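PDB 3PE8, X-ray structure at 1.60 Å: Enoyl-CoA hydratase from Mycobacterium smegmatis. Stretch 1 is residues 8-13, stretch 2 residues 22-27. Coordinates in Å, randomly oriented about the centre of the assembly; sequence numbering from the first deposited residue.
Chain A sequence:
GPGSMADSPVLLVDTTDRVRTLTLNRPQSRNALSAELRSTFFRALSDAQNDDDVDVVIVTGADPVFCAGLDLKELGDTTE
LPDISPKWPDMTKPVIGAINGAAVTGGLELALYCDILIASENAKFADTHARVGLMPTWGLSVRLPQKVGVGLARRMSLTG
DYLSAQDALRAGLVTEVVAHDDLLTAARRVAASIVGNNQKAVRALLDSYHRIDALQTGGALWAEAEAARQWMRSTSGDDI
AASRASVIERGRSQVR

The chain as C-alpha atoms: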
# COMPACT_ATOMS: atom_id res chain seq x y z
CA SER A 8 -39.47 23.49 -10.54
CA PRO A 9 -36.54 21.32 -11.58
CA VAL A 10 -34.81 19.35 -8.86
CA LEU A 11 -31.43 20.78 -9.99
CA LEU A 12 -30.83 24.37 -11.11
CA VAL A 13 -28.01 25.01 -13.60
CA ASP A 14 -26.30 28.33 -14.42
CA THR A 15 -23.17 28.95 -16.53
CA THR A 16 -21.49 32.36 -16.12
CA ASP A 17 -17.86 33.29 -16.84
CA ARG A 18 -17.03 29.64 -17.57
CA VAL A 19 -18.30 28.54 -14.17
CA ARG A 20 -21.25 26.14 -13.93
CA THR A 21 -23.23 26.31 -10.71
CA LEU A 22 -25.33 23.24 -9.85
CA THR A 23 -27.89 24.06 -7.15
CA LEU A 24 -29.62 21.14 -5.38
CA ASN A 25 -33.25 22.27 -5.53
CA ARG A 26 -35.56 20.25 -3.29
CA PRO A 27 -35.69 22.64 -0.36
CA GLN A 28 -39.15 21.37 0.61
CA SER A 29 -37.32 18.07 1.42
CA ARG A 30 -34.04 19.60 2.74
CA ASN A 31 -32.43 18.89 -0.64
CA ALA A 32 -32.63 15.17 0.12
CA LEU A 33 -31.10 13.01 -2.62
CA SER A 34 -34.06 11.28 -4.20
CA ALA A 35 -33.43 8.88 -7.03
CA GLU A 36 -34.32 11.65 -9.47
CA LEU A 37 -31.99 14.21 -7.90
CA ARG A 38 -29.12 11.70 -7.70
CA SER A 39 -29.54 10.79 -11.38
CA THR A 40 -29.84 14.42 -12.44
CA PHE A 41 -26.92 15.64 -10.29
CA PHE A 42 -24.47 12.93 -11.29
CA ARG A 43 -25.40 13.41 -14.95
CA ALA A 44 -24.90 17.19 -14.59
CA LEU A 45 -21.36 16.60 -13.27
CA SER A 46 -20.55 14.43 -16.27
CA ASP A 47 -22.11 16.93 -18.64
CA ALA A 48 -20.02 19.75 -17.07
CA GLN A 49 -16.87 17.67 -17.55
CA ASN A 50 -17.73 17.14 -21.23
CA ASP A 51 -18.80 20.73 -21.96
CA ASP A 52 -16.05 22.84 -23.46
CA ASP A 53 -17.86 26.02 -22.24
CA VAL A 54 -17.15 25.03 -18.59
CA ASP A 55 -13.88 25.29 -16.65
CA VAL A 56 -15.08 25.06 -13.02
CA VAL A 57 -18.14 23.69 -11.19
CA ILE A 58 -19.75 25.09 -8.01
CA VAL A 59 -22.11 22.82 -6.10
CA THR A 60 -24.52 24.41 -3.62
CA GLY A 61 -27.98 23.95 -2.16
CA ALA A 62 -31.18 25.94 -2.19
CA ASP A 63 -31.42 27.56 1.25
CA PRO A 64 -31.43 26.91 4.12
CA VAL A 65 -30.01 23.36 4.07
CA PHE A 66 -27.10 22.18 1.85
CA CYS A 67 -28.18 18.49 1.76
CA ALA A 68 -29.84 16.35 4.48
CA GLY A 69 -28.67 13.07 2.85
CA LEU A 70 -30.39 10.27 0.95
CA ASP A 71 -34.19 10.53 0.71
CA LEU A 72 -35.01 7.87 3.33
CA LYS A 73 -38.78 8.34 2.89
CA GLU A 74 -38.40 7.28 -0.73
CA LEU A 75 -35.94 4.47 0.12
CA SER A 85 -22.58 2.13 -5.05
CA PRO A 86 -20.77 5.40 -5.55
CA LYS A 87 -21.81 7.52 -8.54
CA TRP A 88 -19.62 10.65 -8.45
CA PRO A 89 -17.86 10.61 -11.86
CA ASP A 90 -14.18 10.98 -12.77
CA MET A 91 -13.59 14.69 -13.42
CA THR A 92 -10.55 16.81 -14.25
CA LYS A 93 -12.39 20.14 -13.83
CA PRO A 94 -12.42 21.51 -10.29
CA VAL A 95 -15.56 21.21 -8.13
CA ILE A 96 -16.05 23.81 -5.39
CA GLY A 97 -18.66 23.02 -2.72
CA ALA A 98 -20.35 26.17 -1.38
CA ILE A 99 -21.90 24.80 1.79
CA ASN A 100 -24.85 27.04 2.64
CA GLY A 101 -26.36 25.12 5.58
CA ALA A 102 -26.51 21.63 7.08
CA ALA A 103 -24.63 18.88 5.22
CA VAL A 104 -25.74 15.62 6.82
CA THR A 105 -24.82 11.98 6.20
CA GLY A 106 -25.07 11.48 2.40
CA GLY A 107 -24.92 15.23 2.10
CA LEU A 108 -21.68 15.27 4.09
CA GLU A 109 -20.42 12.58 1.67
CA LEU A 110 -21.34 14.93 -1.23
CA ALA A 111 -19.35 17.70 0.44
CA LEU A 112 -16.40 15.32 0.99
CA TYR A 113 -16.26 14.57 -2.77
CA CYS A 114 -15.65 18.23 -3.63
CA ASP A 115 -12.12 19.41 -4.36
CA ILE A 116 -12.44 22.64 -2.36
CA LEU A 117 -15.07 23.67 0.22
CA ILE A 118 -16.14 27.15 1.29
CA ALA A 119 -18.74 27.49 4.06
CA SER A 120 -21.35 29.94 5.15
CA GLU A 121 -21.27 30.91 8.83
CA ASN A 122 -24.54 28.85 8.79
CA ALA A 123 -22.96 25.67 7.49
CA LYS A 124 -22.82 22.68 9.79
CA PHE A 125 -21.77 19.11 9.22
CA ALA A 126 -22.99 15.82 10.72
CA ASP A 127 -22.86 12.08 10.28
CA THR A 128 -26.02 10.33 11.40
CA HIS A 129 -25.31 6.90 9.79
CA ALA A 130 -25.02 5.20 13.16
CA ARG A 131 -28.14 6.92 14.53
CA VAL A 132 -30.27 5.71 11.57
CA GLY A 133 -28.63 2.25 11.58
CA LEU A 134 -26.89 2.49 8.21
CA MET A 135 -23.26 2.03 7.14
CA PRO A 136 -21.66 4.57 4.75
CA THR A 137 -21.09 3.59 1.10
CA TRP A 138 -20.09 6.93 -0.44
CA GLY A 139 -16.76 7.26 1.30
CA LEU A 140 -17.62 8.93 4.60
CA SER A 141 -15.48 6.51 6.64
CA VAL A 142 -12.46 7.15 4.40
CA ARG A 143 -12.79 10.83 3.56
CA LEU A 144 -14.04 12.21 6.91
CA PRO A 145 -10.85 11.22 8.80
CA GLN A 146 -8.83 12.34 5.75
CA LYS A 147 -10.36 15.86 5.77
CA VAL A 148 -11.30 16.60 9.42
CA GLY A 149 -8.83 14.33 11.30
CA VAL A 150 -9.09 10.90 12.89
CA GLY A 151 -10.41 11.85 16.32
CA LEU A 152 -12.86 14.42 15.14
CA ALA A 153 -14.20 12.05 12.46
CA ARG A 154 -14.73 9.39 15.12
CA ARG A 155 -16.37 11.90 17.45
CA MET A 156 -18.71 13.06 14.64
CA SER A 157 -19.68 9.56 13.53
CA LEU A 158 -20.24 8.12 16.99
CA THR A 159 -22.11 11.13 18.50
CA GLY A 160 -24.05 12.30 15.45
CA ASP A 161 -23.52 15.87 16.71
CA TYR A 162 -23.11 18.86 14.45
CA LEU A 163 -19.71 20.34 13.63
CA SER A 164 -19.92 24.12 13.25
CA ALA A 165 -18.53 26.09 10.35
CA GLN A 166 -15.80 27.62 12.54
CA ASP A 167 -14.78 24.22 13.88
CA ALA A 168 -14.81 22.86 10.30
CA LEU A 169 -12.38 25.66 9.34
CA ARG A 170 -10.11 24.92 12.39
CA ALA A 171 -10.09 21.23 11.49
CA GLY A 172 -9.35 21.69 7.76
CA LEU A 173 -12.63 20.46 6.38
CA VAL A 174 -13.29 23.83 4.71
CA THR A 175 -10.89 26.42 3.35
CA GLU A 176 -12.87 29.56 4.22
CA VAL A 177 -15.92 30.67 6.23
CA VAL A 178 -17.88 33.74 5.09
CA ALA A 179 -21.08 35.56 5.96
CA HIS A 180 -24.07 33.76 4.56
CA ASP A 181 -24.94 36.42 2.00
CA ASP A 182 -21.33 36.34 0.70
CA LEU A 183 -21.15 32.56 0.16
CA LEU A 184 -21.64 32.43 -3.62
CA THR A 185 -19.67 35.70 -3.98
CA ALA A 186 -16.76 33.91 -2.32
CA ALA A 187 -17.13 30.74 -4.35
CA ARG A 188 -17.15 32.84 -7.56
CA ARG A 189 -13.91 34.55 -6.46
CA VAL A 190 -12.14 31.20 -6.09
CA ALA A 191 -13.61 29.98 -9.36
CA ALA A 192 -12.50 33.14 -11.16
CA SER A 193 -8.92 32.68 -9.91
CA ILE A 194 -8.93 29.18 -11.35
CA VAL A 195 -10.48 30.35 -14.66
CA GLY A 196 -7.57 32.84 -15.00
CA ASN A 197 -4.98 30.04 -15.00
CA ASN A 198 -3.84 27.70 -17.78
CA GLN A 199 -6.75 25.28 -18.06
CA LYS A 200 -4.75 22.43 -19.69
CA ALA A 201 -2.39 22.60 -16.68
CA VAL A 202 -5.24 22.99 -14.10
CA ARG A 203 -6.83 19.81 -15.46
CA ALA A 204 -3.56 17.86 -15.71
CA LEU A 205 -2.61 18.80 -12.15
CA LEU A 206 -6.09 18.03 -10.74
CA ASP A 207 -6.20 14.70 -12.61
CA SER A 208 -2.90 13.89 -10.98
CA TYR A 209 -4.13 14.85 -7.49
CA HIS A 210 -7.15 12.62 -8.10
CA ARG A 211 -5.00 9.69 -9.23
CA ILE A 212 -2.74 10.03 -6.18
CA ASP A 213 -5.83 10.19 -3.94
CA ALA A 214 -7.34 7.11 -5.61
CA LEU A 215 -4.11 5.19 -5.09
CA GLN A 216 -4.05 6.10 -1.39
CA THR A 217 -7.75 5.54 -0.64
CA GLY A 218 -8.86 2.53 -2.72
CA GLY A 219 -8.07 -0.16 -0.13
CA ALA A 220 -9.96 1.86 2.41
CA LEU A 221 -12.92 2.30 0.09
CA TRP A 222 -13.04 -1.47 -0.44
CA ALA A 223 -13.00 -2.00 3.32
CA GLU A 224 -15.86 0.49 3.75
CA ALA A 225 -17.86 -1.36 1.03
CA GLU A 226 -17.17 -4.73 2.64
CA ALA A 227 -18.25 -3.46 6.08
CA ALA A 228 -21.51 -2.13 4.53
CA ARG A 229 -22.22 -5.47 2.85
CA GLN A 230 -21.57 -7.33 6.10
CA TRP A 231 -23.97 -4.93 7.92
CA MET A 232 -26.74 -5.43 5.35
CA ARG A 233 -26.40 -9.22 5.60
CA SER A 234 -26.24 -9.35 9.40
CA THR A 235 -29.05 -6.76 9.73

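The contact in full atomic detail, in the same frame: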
# COMPACT_ATOMS: atom_id res chain seq x y z
N SER A 8 -40.81 23.08 -10.02
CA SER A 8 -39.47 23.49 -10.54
C SER A 8 -38.53 22.30 -10.67
O SER A 8 -38.77 21.24 -10.10
CB SER A 8 -38.85 24.54 -9.61
N PRO A 9 -37.44 22.46 -11.44
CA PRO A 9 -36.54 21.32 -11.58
C PRO A 9 -35.85 21.02 -10.26
O PRO A 9 -35.61 21.94 -9.45
CB PRO A 9 -35.52 21.79 -12.61
CG PRO A 9 -35.54 23.26 -12.50
CD PRO A 9 -36.95 23.64 -12.17
N VAL A 10 -35.50 19.76 -10.08
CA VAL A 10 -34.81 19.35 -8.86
C VAL A 10 -33.37 19.83 -8.80
O VAL A 10 -32.77 19.77 -7.73
CB VAL A 10 -34.83 17.80 -8.63
CG1 VAL A 10 -36.28 17.31 -8.38
CG2 VAL A 10 -34.10 17.07 -9.76
N LEU A 11 -32.81 20.29 -9.92
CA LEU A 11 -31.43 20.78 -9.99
C LEU A 11 -31.39 22.02 -10.86
O LEU A 11 -31.77 21.95 -12.02
CB LEU A 11 -30.46 19.75 -10.57
CG LEU A 11 -28.98 20.12 -10.46
CD1 LEU A 11 -28.45 19.99 -9.04
CD2 LEU A 11 -28.15 19.23 -11.43
N LEU A 12 -30.98 23.15 -10.31
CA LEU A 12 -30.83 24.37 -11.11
C LEU A 12 -29.43 24.44 -11.67
O LEU A 12 -28.46 24.02 -11.00
CB LEU A 12 -31.13 25.61 -10.27
CG LEU A 12 -32.54 25.64 -9.69
CD1 LEU A 12 -32.67 26.79 -8.72
CD2 LEU A 12 -33.60 25.74 -10.78
N VAL A 13 -29.31 24.94 -12.90
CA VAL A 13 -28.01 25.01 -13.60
C VAL A 13 -27.83 26.42 -14.16
O VAL A 13 -28.70 26.92 -14.85
CB VAL A 13 -27.93 23.96 -14.74
CG1 VAL A 13 -26.58 24.01 -15.48
CG2 VAL A 13 -28.24 22.52 -14.24
N LEU A 22 -24.30 24.28 -9.96
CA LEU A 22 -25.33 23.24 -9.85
C LEU A 22 -25.93 23.42 -8.45
O LEU A 22 -25.21 23.29 -7.44
CB LEU A 22 -24.69 21.85 -9.97
CG LEU A 22 -23.92 21.58 -11.27
CD1 LEU A 22 -23.28 20.18 -11.22
CD2 LEU A 22 -24.84 21.75 -12.50
N THR A 23 -27.20 23.78 -8.42
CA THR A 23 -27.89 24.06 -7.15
C THR A 23 -28.90 22.96 -6.88
O THR A 23 -29.89 22.85 -7.60
CB THR A 23 -28.57 25.43 -7.16
OG1 THR A 23 -27.60 26.47 -7.46
CG2 THR A 23 -29.26 25.70 -5.80
N LEU A 24 -28.66 22.14 -5.84
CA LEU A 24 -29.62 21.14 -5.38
C LEU A 24 -30.91 21.87 -5.02
O LEU A 24 -30.87 22.84 -4.28
CB LEU A 24 -29.10 20.39 -4.16
CG LEU A 24 -27.70 19.76 -4.24
CD1 LEU A 24 -27.35 19.19 -2.87
CD2 LEU A 24 -27.62 18.66 -5.32
N ASN A 25 -32.04 21.46 -5.58
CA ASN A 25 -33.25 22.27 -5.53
C ASN A 25 -34.49 21.48 -5.10
O ASN A 25 -35.52 21.44 -5.81
CB ASN A 25 -33.49 23.01 -6.87
CG ASN A 25 -34.53 24.11 -6.75
OD1 ASN A 25 -34.56 24.84 -5.74
ND2 ASN A 25 -35.39 24.23 -7.76
N ARG A 26 -34.39 20.84 -3.93
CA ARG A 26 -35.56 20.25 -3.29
C ARG A 26 -35.63 20.78 -1.87
O ARG A 26 -35.62 20.00 -0.92
CB ARG A 26 -35.52 18.71 -3.30
CG ARG A 26 -35.43 18.06 -4.68
CD ARG A 26 -35.38 16.57 -4.56
NE ARG A 26 -36.67 16.04 -4.12
CZ ARG A 26 -36.90 15.23 -3.08
NH1 ARG A 26 -35.91 14.82 -2.27
NH2 ARG A 26 -38.14 14.81 -2.85
N PRO A 27 -35.75 22.10 -1.72
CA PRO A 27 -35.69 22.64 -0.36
C PRO A 27 -36.86 22.17 0.51
O PRO A 27 -36.72 22.07 1.74
CB PRO A 27 -35.70 24.16 -0.57
CG PRO A 27 -36.24 24.37 -1.93
CD PRO A 27 -35.79 23.18 -2.72
O HOH W 1 -37.97 20.91 -6.76
O HOH W 2 -27.50 26.95 -10.13

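Residues 11-13 and 22-24 form two neighbouring antiparallel strands of one sheet. Their directions differ by 158°, and their axes approach to 4.7 Å. Leu11 pairs with Leu24, Leu12 with Thr23, and Val13 with Leu22. Beyond the strand, Val10 still lies across from Asn25, with their CA atoms 4.7 Å apart. The contact buries 478 Å² in total.

Leu12 and Thr23 are the hydrogen-bonded pair. Leu12 N donates to Thr23 O at 2.9 Å, and Thr23 N donates to Leu12 O, also at 2.9 Å. The angles at hydrogen are 162° and 173°, so both bonds are close to straight. Each residue therefore has its amide and its carbonyl satisfied by the other. The two carbonyls also receive CA-H contacts from the neighbouring non-hydrogen-bonded pairs. Leu11 CA lies 3.5 Å from Thr23 O, and Leu22 CA lies 3.4 Å from Leu12 O. This is usual in antiparallel sheets, where a CA hydrogen can point at a carbonyl of the neighbouring strand.

The next backbone bond lies where the strands give way to loop. Asn25 N donates to Val10 O at 2.8 Å. Its angle of 140° is more bent than those of the central pair. The side chain of Asn25 adds a second bond, one carbonyl further along. Its CA-to-CB bond points toward the first stretch, and chi1 is t. Asn25 ND2 donates to Pro9 O at 2.9 Å, with an angle of 153°. Asn25 thus holds two successive carbonyls, one through its main chain and one through its amide group. Proline has no amide hydrogen to give, but its carbonyl remains a good acceptor. The same amide nitrogen, Asn25 ND2, also lies 3.7 Å from Leu12 CG, a van der Waals contact. Asn25 has the largest area covered by the other stretch.

Two waters extend the network. Water 1 donates to Asn25 O at 2.7 Å and makes a weak bond to Ser8 O at 3.5 Å, so it bridges the carbonyls of Ser8 and Asn25, one from each stretch. Water 2 lies 2.7 Å from Thr23 OG1 and donates a weak bond to Leu12 O at 3.2 Å. That carbonyl already accepts from Thr23 N, so the water is a second, weaker donor to the same oxygen.

The side chains alternate between the two faces of the sheet. Leu11, Val13, Leu22 and Leu24 share one face and meet through apolar contacts. Leu11 CD1 lies 4.0 Å from Leu24 CD2, while Leu11 CD2 lies 4.3 Å from Leu22 CD2. Val13 CG2 approaches Leu22 CD2 to 3.9 Å. Leu11, Leu22 and Leu24 are buried, whereas Val13 is exposed. On the other face, Leu12 and Thr23 sit side by side, with Leu12 CB 4.0 Å from Thr23 CB.

At the loop end, Val10 CG1 packs against Arg26 CG at 3.9 Å. This contact uses the aliphatic part of the arginine. Arg26 NH1 and NH2 are hydrogen-bonded elsewhere in the structure.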